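Local coordinates for protein possible membrane-associated serine protease (Mycobacterium tuberculosis, PDB 3K6Y) that probably acts as a membrane-associated serine endopeptidase of the S1C family that helps the bacterium withstand acid and oxidative stress, at residues Thr127-Val132 and Ala147-Ala152; Val171-Ala176 and Thr208-Thr213. One frame throughout, in Å; residues are numbered along the deposited sequence.

How the contacts relate
Both contacts belong to the second of the two six-stranded antiparallel barrels of this chymotrypsin-like protease domain. From the N terminus, the first barrel comes first; contact 1 then closes a short hairpin, bringing 147-152 back beside 127-132 across 14 intervening residues. The chain next turns into strand 167-175, and contact 2 pairs its end with 208-213 after a 31-residue excursion that includes S183, the predicted charge-relay serine, and strands 186-188 and 194-201. The two loops follow in series and neither nest nor cross. Strands 143-157 and 167-175 are sheet neighbours, so backbone pairing such as R150 with T173 joins the contacts, whose centres lie about 8 Å apart.

Contact 1 (Thr127-Val132 and Ala147-Ala152); sequences TGADVV and ARIREA
T127 opens the contact by donating its hydroxyl to the R150 carbonyl, T127 OG1 to R150 O 2.7 Å; a chi1 of -64° puts OG1 beside the backbone N, from where it reaches that oxygen. The next residue, G128, works through its backbone at both ends: its N binds I149 O, and its O accepts NH1 of R148 at 2.9 Å. That oxygen lies almost in the guanidinium plane of R148. The arginine chain starts extended, with CG anti to the backbone N (chi1 -171°), and bends at chi3, while its CG and CD pass close to G128 O. A129 returns a carbonyl to I149 N, and its CB rests on I149 CG1 at 4.0 Å.

At D130, the non-hydrogen-bonded partner of R148, the two side chains run side by side in the same direction. D130 OD1 forms a salt bridge with R148 NH1 at 3.1 Å, the carboxylate and guanidinium planes being turned 59° apart. One water joins OD1 to NH1 and another joins OD1 to A147 O. V131 pairs with A147 through two backbone bonds. V131 CG2 meets A147 CB at 3.7 Å, while V131 CG1 touches CG1 of I149, a side chain that crosses it at about a right angle; L187 of strand 186-188 touches both V131 and I149.

V131, A147 and I149 thus make the apolar side of the contact, and D130 and R148 a polar, partly exposed one. NH1 of R148 is shared by G128 O, D130 OD1 and a water, while A25 O and S26 O take NE and NH2, so the guanidinium is fixed in position and its charge is probably partly balanced by D130.

Contact 2 (Val171-Ala176 and Thr208-Thr213); sequences VYTIRA and TGFVLT
Y172 and V211 form one hydrogen-bonded pair of the antiparallel ladder in the C-terminal barrel of the chymotrypsin-like fold, where strands 167-175 and 208-213 lie next to each other. Y172 N reaches V211 O at 2.8 Å, and the reciprocal bond runs from V211 N to Y172 O. I174 and G209 make the second such pair. Weaker CA-H...O contacts fill the intervals, among them T208 CA to I174 O at 3.2 Å.

Apolar packing divides between the two faces of the sheet. On the one carrying Y172, I174 and V211, the I174 and V211 side chains cross at about a right angle, and I174 CD1 touches V211 CG2 at 3.9 Å. G209 lets I174 CG1, set between backbone N and carbonyl carbon by a chi1 of 64°, settle 3.7 Å from G209 CA; a beta carbon there would be tight against it. On the face bearing T173 and F210, those two side chains run side by side, and T173 CG2 meets CE1 of the F210 ring at 3.8 Å. L212 starts away from 171-176, yet its CD2 still comes within 4.3 Å of V171 CG1; its side chain lies near the predicted catalytic residue D104 without touching it.

The polar ends of several side chains find partners outside the two segments: Y172 OH bonds to A125 N, R175 NE forms a salt bridge with E207, and T213, the N-cap of helix 214-218, caps E216 N through OG1. T213 CG2 lies over one face of the Y172 ring, offset toward the CD2-CE2 rim, in a CH-pi contact 4.0 Å from the ring centroid and 18° off its normal.

Contact 1 (Thr127-Val132 and Ala147-Ala152)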
loop_
_atom_site.group_PDB
_atom_site.type_symbol
_atom_site.label_atom_id
_atom_site.label_comp_id
_atom_site.label_asym_id
_atom_site.label_seq_id
_atom_site.Cartn_x
_atom_site.Cartn_y
_atom_site.Cartn_z
ATOM N N THR A 127 -12.935 8.435 -32.205
ATOM C CA THR A 127 -12.001 7.658 -33.012
ATOM C C THR A 127 -11.384 8.523 -34.104
ATOM O O THR A 127 -12.103 9.258 -34.796
ATOM C CB THR A 127 -12.703 6.437 -33.656
ATOM O OG1 THR A 127 -13.152 5.534 -32.636
ATOM C CG2 THR A 127 -11.763 5.707 -34.589
ATOM N N GLY A 128 -10.069 8.429 -34.262
ATOM C CA GLY A 128 -9.332 9.172 -35.274
ATOM C C GLY A 128 -8.865 10.575 -34.923
ATOM O O GLY A 128 -8.123 11.178 -35.693
ATOM N N ALA A 129 -9.271 11.080 -33.755
ATOM C CA ALA A 129 -8.900 12.437 -33.324
ATOM C C ALA A 129 -7.394 12.593 -33.130
ATOM O O ALA A 129 -6.738 11.691 -32.598
ATOM C CB ALA A 129 -9.643 12.818 -32.056
ATOM N N ASP A 130 -6.855 13.734 -33.577
ATOM C CA ASP A 130 -5.474 14.136 -33.295
ATOM C C ASP A 130 -5.365 14.505 -31.816
ATOM O O ASP A 130 -6.104 15.359 -31.313
ATOM C CB ASP A 130 -5.056 15.391 -34.077
ATOM C CG ASP A 130 -4.892 15.162 -35.571
ATOM O OD1 ASP A 130 -4.458 14.087 -36.028
ATOM O OD2 ASP A 130 -5.174 16.128 -36.319
ATOM N N VAL A 131 -4.436 13.858 -31.128
ATOM C CA VAL A 131 -4.191 14.095 -29.702
ATOM C C VAL A 131 -2.683 14.014 -29.454
ATOM O O VAL A 131 -1.923 13.580 -30.328
ATOM C CB VAL A 131 -4.991 13.087 -28.831
ATOM C CG1 VAL A 131 -6.512 13.389 -28.895
ATOM C CG2 VAL A 131 -4.706 11.635 -29.265
ATOM N N VAL A 132 -2.241 14.453 -28.275
ATOM C CA VAL A 132 -0.819 14.496 -27.989
ATOM C C VAL A 132 -0.552 13.952 -26.594
ATOM O O VAL A 132 -1.206 14.331 -25.627
ATOM C CB VAL A 132 -0.212 15.915 -28.118
ATOM C CG1 VAL A 132 1.275 15.827 -28.282
ATOM C CG2 VAL A 132 -0.842 16.706 -29.285
ATOM N N ALA A 147 -0.183 11.434 -31.348
ATOM C CA ALA A 147 -1.052 10.302 -31.092
ATOM C C ALA A 147 -2.364 10.457 -31.833
ATOM O O ALA A 147 -2.678 11.530 -32.336
ATOM C CB ALA A 147 -1.292 10.120 -29.572
ATOM N N ARG A 148 -3.111 9.365 -31.919
ATOM C CA ARG A 148 -4.418 9.354 -32.536
ATOM C C ARG A 148 -5.330 8.455 -31.727
ATOM O O ARG A 148 -4.943 7.340 -31.367
ATOM C CB ARG A 148 -4.342 8.917 -34.010
ATOM C CG ARG A 148 -5.655 9.101 -34.740
ATOM C CD ARG A 148 -5.618 8.764 -36.259
ATOM N NE ARG A 148 -4.543 9.465 -36.961
ATOM C CZ ARG A 148 -4.594 10.735 -37.367
ATOM N NH1 ARG A 148 -5.672 11.481 -37.141
ATOM N NH2 ARG A 148 -3.550 11.255 -37.985
ATOM N N ILE A 149 -6.542 8.910 -31.451
ATOM C CA ILE A 149 -7.499 8.102 -30.705
ATOM C C ILE A 149 -7.908 6.888 -31.530
ATOM O O ILE A 149 -8.265 7.026 -32.713
ATOM C CB ILE A 149 -8.784 8.892 -30.340
ATOM C CG1 ILE A 149 -8.472 10.096 -29.434
ATOM C CG2 ILE A 149 -9.835 7.992 -29.694
ATOM C CD1 ILE A 149 -8.013 9.719 -28.001
ATOM N N ARG A 150 -7.883 5.701 -30.916
ATOM C CA ARG A 150 -8.502 4.520 -31.535
ATOM C C ARG A 150 -9.937 4.362 -31.063
ATOM O O ARG A 150 -10.848 4.339 -31.882
ATOM C CB ARG A 150 -7.710 3.243 -31.241
ATOM C CG ARG A 150 -6.296 3.220 -31.750
ATOM C CD ARG A 150 -5.702 1.863 -31.439
ATOM N NE ARG A 150 -4.290 1.760 -31.749
ATOM C CZ ARG A 150 -3.790 1.500 -32.960
ATOM N NH1 ARG A 150 -4.600 1.373 -34.005
ATOM N NH2 ARG A 150 -2.489 1.387 -33.137
ATOM N N GLU A 151 -10.154 4.235 -29.756
ATOM C CA GLU A 151 -11.459 3.866 -29.236
ATOM C C GLU A 151 -11.519 4.111 -27.735
ATOM O O GLU A 151 -10.508 3.955 -27.055
ATOM C CB GLU A 151 -11.669 2.367 -29.507
ATOM C CG GLU A 151 -13.055 1.815 -29.282
ATOM C CD GLU A 151 -13.131 0.308 -29.544
ATOM O OE1 GLU A 151 -12.070 -0.363 -29.637
ATOM O OE2 GLU A 151 -14.262 -0.208 -29.645
ATOM N N ALA A 152 -12.692 4.476 -27.226
ATOM C CA ALA A 152 -12.969 4.406 -25.782
ATOM C C ALA A 152 -13.492 2.996 -25.489
ATOM O O ALA A 152 -14.432 2.540 -26.142
ATOM C CB ALA A 152 -13.994 5.454 -25.380
HETATM O O HOH W 1 -2.699 12.265 -35.094
HETATM O O HOH W 2 -5.694 13.984 -38.467
#

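Contact 2 (Val171-Ala176 and Thr208-Thr213)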
loop_
_atom_site.group_PDB
_atom_site.type_symbol
_atom_site.label_atom_id
_atom_site.label_comp_id
_atom_site.label_asym_id
_atom_site.label_seq_id
_atom_site.Cartn_x
_atom_site.Cartn_y
_atom_site.Cartn_z
ATOM N N VAL A 171 -11.014 3.476 -20.506
ATOM C CA VAL A 171 -9.747 3.842 -21.097
ATOM C C VAL A 171 -9.923 4.260 -22.538
ATOM O O VAL A 171 -10.909 3.861 -23.182
ATOM C CB VAL A 171 -8.685 2.716 -20.964
ATOM C CG1 VAL A 171 -8.557 2.283 -19.500
ATOM C CG2 VAL A 171 -8.991 1.554 -21.872
ATOM N N TYR A 172 -8.986 5.052 -23.043
ATOM C CA TYR A 172 -8.794 5.136 -24.478
ATOM C C TYR A 172 -7.647 4.240 -24.875
ATOM O O TYR A 172 -6.608 4.190 -24.199
ATOM C CB TYR A 172 -8.423 6.547 -24.927
ATOM C CG TYR A 172 -9.465 7.604 -24.704
ATOM C CD1 TYR A 172 -10.635 7.642 -25.475
ATOM C CD2 TYR A 172 -9.261 8.611 -23.766
ATOM C CE1 TYR A 172 -11.582 8.638 -25.289
ATOM C CE2 TYR A 172 -10.215 9.609 -23.565
ATOM C CZ TYR A 172 -11.363 9.619 -24.335
ATOM O OH TYR A 172 -12.303 10.598 -24.158
ATOM N N THR A 173 -7.824 3.550 -26.000
ATOM C CA THR A 173 -6.671 3.065 -26.733
ATOM C C THR A 173 -6.272 4.116 -27.748
ATOM O O THR A 173 -7.143 4.749 -28.354
ATOM C CB THR A 173 -6.956 1.737 -27.426
ATOM O OG1 THR A 173 -8.132 1.875 -28.228
ATOM C CG2 THR A 173 -7.182 0.651 -26.381
ATOM N N ILE A 174 -4.969 4.314 -27.921
ATOM C CA ILE A 174 -4.455 5.319 -28.838
ATOM C C ILE A 174 -3.416 4.652 -29.727
ATOM O O ILE A 174 -2.815 3.629 -29.351
ATOM C CB ILE A 174 -3.860 6.556 -28.096
ATOM C CG1 ILE A 174 -2.640 6.162 -27.251
ATOM C CG2 ILE A 174 -4.942 7.253 -27.280
ATOM C CD1 ILE A 174 -1.966 7.351 -26.595
ATOM N N ARG A 175 -3.238 5.221 -30.915
ATOM C CA ARG A 175 -2.105 4.880 -31.727
ATOM C C ARG A 175 -1.002 5.878 -31.390
ATOM O O ARG A 175 -1.168 7.085 -31.610
ATOM C CB ARG A 175 -2.459 4.928 -33.219
ATOM C CG ARG A 175 -1.287 4.511 -34.055
ATOM C CD ARG A 175 -1.627 4.306 -35.503
ATOM N NE ARG A 175 -0.405 3.929 -36.201
ATOM C CZ ARG A 175 -0.347 3.509 -37.461
ATOM N NH1 ARG A 175 -1.446 3.430 -38.194
ATOM N NH2 ARG A 175 0.829 3.180 -37.966
ATOM N N ALA A 176 0.092 5.384 -30.815
ATOM C CA ALA A 176 1.223 6.215 -30.397
ATOM C C ALA A 176 2.371 5.330 -29.957
ATOM O O ALA A 176 2.165 4.168 -29.626
ATOM C CB ALA A 176 0.822 7.097 -29.205
ATOM N N THR A 208 0.440 0.960 -29.696
ATOM C CA THR A 208 -0.810 1.182 -28.980
ATOM C C THR A 208 -0.515 1.587 -27.557
ATOM O O THR A 208 0.279 0.955 -26.854
ATOM C CB THR A 208 -1.735 -0.043 -29.024
ATOM O OG1 THR A 208 -2.192 -0.199 -30.369
ATOM C CG2 THR A 208 -2.966 0.138 -28.158
ATOM N N GLY A 209 -1.145 2.682 -27.162
ATOM C CA GLY A 209 -1.058 3.156 -25.783
ATOM C C GLY A 209 -2.405 3.096 -25.102
ATOM O O GLY A 209 -3.455 3.016 -25.761
ATOM N N PHE A 210 -2.363 3.179 -23.770
ATOM C CA PHE A 210 -3.554 3.113 -22.942
ATOM C C PHE A 210 -3.606 4.338 -22.051
ATOM O O PHE A 210 -2.582 4.737 -21.461
ATOM C CB PHE A 210 -3.531 1.883 -22.044
ATOM C CG PHE A 210 -3.646 0.591 -22.795
ATOM C CD1 PHE A 210 -4.895 0.094 -23.135
ATOM C CD2 PHE A 210 -2.512 -0.087 -23.205
ATOM C CE1 PHE A 210 -5.021 -1.105 -23.843
ATOM C CE2 PHE A 210 -2.621 -1.293 -23.923
ATOM C CZ PHE A 210 -3.880 -1.784 -24.247
ATOM N N VAL A 211 -4.796 4.935 -21.979
ATOM C CA VAL A 211 -5.025 6.209 -21.302
ATOM C C VAL A 211 -6.273 6.107 -20.439
ATOM O O VAL A 211 -7.343 5.737 -20.945
ATOM C CB VAL A 211 -5.215 7.330 -22.350
ATOM C CG1 VAL A 211 -5.444 8.674 -21.675
ATOM C CG2 VAL A 211 -4.021 7.392 -23.293
ATOM N N LEU A 212 -6.174 6.424 -19.139
ATOM C CA LEU A 212 -7.384 6.470 -18.316
ATOM C C LEU A 212 -8.209 7.653 -18.746
ATOM O O LEU A 212 -7.675 8.750 -18.883
ATOM C CB LEU A 212 -7.034 6.657 -16.840
ATOM C CG LEU A 212 -6.144 5.610 -16.187
ATOM C CD1 LEU A 212 -5.681 6.069 -14.815
ATOM C CD2 LEU A 212 -6.879 4.261 -16.099
ATOM N N THR A 213 -9.511 7.480 -18.948
ATOM C CA THR A 213 -10.289 8.632 -19.401
ATOM C C THR A 213 -10.436 9.704 -18.311
ATOM O O THR A 213 -10.327 9.420 -17.117
ATOM C CB THR A 213 -11.698 8.247 -19.914
ATOM O OG1 THR A 213 -12.499 7.849 -18.806
ATOM C CG2 THR A 213 -11.645 7.156 -20.989
HETATM O O HOH W 3 2.865 2.566 -27.468
#